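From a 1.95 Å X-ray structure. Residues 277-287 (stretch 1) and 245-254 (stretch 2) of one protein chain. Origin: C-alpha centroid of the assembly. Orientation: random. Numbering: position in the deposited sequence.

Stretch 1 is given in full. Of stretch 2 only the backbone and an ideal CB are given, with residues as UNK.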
# COMPACT_ATOMS: atom_id res chain seq x y z
N VAL A 277 14.03 -20.87 6.11
CA VAL A 277 14.40 -19.58 5.59
C VAL A 277 14.91 -19.73 4.14
O VAL A 277 14.46 -19.02 3.24
CB VAL A 277 15.50 -18.94 6.46
CG1 VAL A 277 15.94 -17.61 5.87
CG2 VAL A 277 15.01 -18.79 7.91
N ALA A 278 15.81 -20.69 3.91
CA ALA A 278 16.25 -21.01 2.54
C ALA A 278 15.05 -21.31 1.64
O ALA A 278 14.96 -20.82 0.51
CB ALA A 278 17.20 -22.20 2.56
N GLN A 279 14.13 -22.12 2.14
CA GLN A 279 12.99 -22.55 1.33
C GLN A 279 12.18 -21.33 0.87
O GLN A 279 11.85 -21.18 -0.32
CB GLN A 279 12.07 -23.48 2.15
CG GLN A 279 10.77 -23.84 1.43
CD GLN A 279 10.00 -24.93 2.16
OE1 GLN A 279 10.59 -25.87 2.71
NE2 GLN A 279 8.66 -24.85 2.10
N MET A 280 11.82 -20.47 1.82
CA MET A 280 11.01 -19.31 1.49
C MET A 280 11.71 -18.42 0.48
O MET A 280 11.09 -17.88 -0.42
CB MET A 280 10.71 -18.50 2.75
CG MET A 280 9.73 -19.17 3.69
SD MET A 280 9.74 -18.30 5.29
CE MET A 280 8.72 -16.90 4.88
N CYS A 281 12.99 -18.17 0.73
CA CYS A 281 13.79 -17.32 -0.14
C CYS A 281 13.91 -17.88 -1.58
O CYS A 281 13.60 -17.20 -2.54
CB CYS A 281 15.17 -17.13 0.46
SG CYS A 281 16.27 -16.19 -0.62
N ILE A 282 14.22 -19.17 -1.69
CA ILE A 282 14.41 -19.81 -2.98
C ILE A 282 13.09 -19.89 -3.76
O ILE A 282 13.03 -19.56 -4.96
CB ILE A 282 15.02 -21.21 -2.81
CG1 ILE A 282 16.47 -21.10 -2.33
CG2 ILE A 282 14.93 -22.00 -4.11
CD1 ILE A 282 17.00 -22.43 -1.80
N ILE A 283 12.01 -20.27 -3.09
CA ILE A 283 10.74 -20.34 -3.78
C ILE A 283 10.34 -18.97 -4.33
O ILE A 283 9.96 -18.83 -5.53
CB ILE A 283 9.62 -20.93 -2.91
CG1 ILE A 283 9.89 -22.43 -2.67
CG2 ILE A 283 8.27 -20.70 -3.59
CD1 ILE A 283 8.97 -23.08 -1.59
N SER A 284 10.45 -17.94 -3.49
CA SER A 284 10.07 -16.59 -3.92
C SER A 284 10.96 -16.09 -5.06
O SER A 284 10.47 -15.49 -6.00
CB SER A 284 10.09 -15.62 -2.74
OG SER A 284 9.01 -15.97 -1.85
N LYS A 285 12.25 -16.38 -4.99
CA LYS A 285 13.14 -16.00 -6.08
C LYS A 285 12.75 -16.68 -7.39
O LYS A 285 12.80 -16.06 -8.45
CB LYS A 285 14.62 -16.30 -5.73
CG LYS A 285 15.25 -15.27 -4.78
CD LYS A 285 16.69 -15.67 -4.44
CE LYS A 285 17.39 -14.62 -3.58
NZ LYS A 285 17.75 -13.42 -4.38
N CYS A 286 12.40 -17.96 -7.33
CA CYS A 286 11.91 -18.66 -8.53
C CYS A 286 10.60 -18.08 -9.07
O CYS A 286 10.42 -18.01 -10.29
CB CYS A 286 11.74 -20.17 -8.26
SG CYS A 286 13.34 -21.02 -8.09
N ASN A 287 9.67 -17.77 -8.17
CA ASN A 287 8.43 -17.10 -8.56
C ASN A 287 8.72 -15.78 -9.31
O ASN A 287 8.04 -15.45 -10.29
CB ASN A 287 7.55 -16.79 -7.35
CG ASN A 287 6.99 -18.04 -6.65
OD1 ASN A 287 6.47 -17.93 -5.54
ND2 ASN A 287 7.13 -19.22 -7.26
N UNK A 245 24.93 -23.60 -2.90
CA UNK A 245 23.73 -23.48 -3.72
C UNK A 245 22.87 -22.31 -3.28
O UNK A 245 22.31 -21.60 -4.12
CB UNK A 245 22.92 -24.77 -3.67
N UNK A 246 22.68 -22.16 -1.97
CA UNK A 246 21.86 -21.07 -1.44
C UNK A 246 22.50 -19.70 -1.72
O UNK A 246 21.84 -18.78 -2.20
CB UNK A 246 21.65 -21.25 0.06
N UNK A 247 23.81 -19.61 -1.49
CA UNK A 247 24.54 -18.37 -1.64
C UNK A 247 24.57 -17.93 -3.11
O UNK A 247 24.46 -16.75 -3.41
CB UNK A 247 25.96 -18.53 -1.10
N UNK A 248 24.70 -18.89 -4.01
CA UNK A 248 24.78 -18.60 -5.44
C UNK A 248 23.42 -18.73 -6.17
O UNK A 248 23.38 -18.89 -7.38
CB UNK A 248 25.80 -19.54 -6.09
N UNK A 249 22.31 -18.68 -5.42
CA UNK A 249 21.01 -19.04 -5.97
C UNK A 249 20.62 -18.20 -7.22
O UNK A 249 20.06 -18.72 -8.17
CB UNK A 249 19.95 -18.88 -4.88
N UNK A 250 20.91 -16.90 -7.21
CA UNK A 250 20.51 -16.04 -8.34
C UNK A 250 21.11 -16.54 -9.67
O UNK A 250 20.42 -16.62 -10.69
CB UNK A 250 20.95 -14.60 -8.08
N UNK A 251 22.42 -16.75 -9.67
CA UNK A 251 23.09 -17.19 -10.90
C UNK A 251 22.71 -18.64 -11.25
O UNK A 251 22.65 -19.00 -12.43
CB UNK A 251 24.61 -17.07 -10.75
N UNK A 252 22.47 -19.47 -10.24
CA UNK A 252 21.99 -20.82 -10.52
C UNK A 252 20.58 -20.81 -11.17
O UNK A 252 20.36 -21.50 -12.16
CB UNK A 252 21.97 -21.63 -9.23
N UNK A 253 19.69 -19.98 -10.66
CA UNK A 253 18.34 -19.89 -11.21
C UNK A 253 18.46 -19.42 -12.65
O UNK A 253 17.87 -20.00 -13.55
CB UNK A 253 17.46 -18.95 -10.39
N UNK A 254 19.32 -18.43 -12.87
CA UNK A 254 19.56 -17.91 -14.21
C UNK A 254 19.98 -19.02 -15.20
O UNK A 254 19.51 -19.05 -16.34
CB UNK A 254 20.64 -16.82 -14.15

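Stretch 1 is one continuous helix, and the side it turns to the other segment carries Ala278, Ile282, Lys285 and Cys286: an apolar strip with a single positive charge. The axis of the helix beginning at 249 passes 10.7 Å from it at 42°, with N-to-C directions running broadly the same way.

Position 245 is helical, with phi/psi of -56/-44, and its ideal CB finds nothing of stretch 1 within 5.5 Å. Almost any residue would fit as far as this contact is concerned; the deposited one is Gly245, with no side chain to contribute.

Position 246 lies across from Ala278, with 6.9 Å between the two CA atoms. CA-to-CB points sideways, and the ideal CB sits 5.1 Å from Ile282 CD1 and 5.2 Å from Ala278 CB. Two apolar neighbours at that range invite a modest aliphatic group: valine, isoleucine or leucine could all serve. The residue is Val246, chi1 in t, whose CG2 reaches 4.2 Å from Ala278 CB and 4.4 Å from Ile282 CD1, so one methyl touches both residues.

Positions 247 and 248 are out of reach, and stretch 1 sets no demand on either. The first, still helical, could be almost any helix-compatible residue and is Gln247. The second leaves the helix at phi/psi -97/20, just before the next one starts; asparagine, aspartate, serine or glycine would be natural choices. It is Asn248, at the N-cap position, though its side chain makes no capping bond.

Position 249 points toward stretch 1. Its ideal CB is 4.6 Å from Lys285 CD and 4.9 Å from Ile282 CG1, so the site is lined by hydrocarbon, including the methylenes of a lysine. A branched aliphatic would fill it well. Ile249 packs against both: its CG1 lies 4.1 Å from Ile282 CG1, and its CG2 comes within 3.6 Å of Lys285 CD.

Position 250 points sideways, with its ideal CB 5.0 Å from Lys285 NZ. The ammonium calls for an acceptor on a side chain that can bend back toward it; aspartate or glutamate would answer the charge, asparagine or glutamine only the hydrogen bond. Asp250 is the choice, and with chi1 in m its OD1 accepts a hydrogen bond from Lys285 NZ at 2.8 Å, within a salt bridge. Thus the same lysine lends its chain to the apolar packing and its tip to the charge pair.

Positions 251 and 252 are helical and out of reach, so polar and apolar residues alike would suit this contact; they are Ser251 and Ile252.

Position 253 points toward stretch 1 again, one helical turn beyond 249. Its ideal CB is 5.2 Å from Cys286 SG, leaving space for a longer apolar chain such as isoleucine, leucine or methionine. Ile253 extends CD1 to 3.7 Å from Lys285 CB and 3.9 Å from Cys286 SG, a single methyl meeting two neighbouring residues.

Position 254 is out of reach, free to be polar, and is Glu254.

Stretch 2, residues 245-254: GVQNIDSIIE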
# COMPACT_ATOMS: atom_id res chain seq x y z
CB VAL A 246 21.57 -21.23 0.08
CG1 VAL A 246 20.81 -20.00 0.62
CG2 VAL A 246 20.79 -22.52 0.35
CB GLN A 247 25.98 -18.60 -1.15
CG GLN A 247 26.91 -17.41 -1.29
CD GLN A 247 28.25 -17.68 -0.64
OE1 GLN A 247 29.08 -16.79 -0.52
NE2 GLN A 247 28.47 -18.93 -0.22
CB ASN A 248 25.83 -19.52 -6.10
CG ASN A 248 27.23 -19.28 -5.57
OD1 ASN A 248 27.58 -18.16 -5.28
ND2 ASN A 248 28.00 -20.36 -5.36
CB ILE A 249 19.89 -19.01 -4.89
CG1 ILE A 249 18.57 -19.54 -5.44
CG2 ILE A 249 19.70 -17.59 -4.32
CD1 ILE A 249 18.66 -20.96 -5.96
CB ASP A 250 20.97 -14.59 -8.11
CG ASP A 250 20.19 -13.90 -7.00
OD1 ASP A 250 19.09 -14.38 -6.63
OD2 ASP A 250 20.64 -12.83 -6.53
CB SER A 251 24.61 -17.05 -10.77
OG SER A 251 25.11 -17.89 -9.75
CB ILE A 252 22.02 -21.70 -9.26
CG1 ILE A 252 23.48 -21.95 -8.86
CG2 ILE A 252 21.28 -23.04 -9.50
CD1 ILE A 252 23.64 -22.45 -7.42
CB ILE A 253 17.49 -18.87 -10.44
CG1 ILE A 253 16.99 -19.48 -9.12
CG2 ILE A 253 16.32 -18.42 -11.30
CD1 ILE A 253 16.33 -18.47 -8.18
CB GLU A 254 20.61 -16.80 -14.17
CG GLU A 254 21.17 -16.45 -15.54
CD GLU A 254 20.38 -15.34 -16.20
OE1 GLU A 254 20.21 -14.27 -15.57
OE2 GLU A 254 19.89 -15.56 -17.33
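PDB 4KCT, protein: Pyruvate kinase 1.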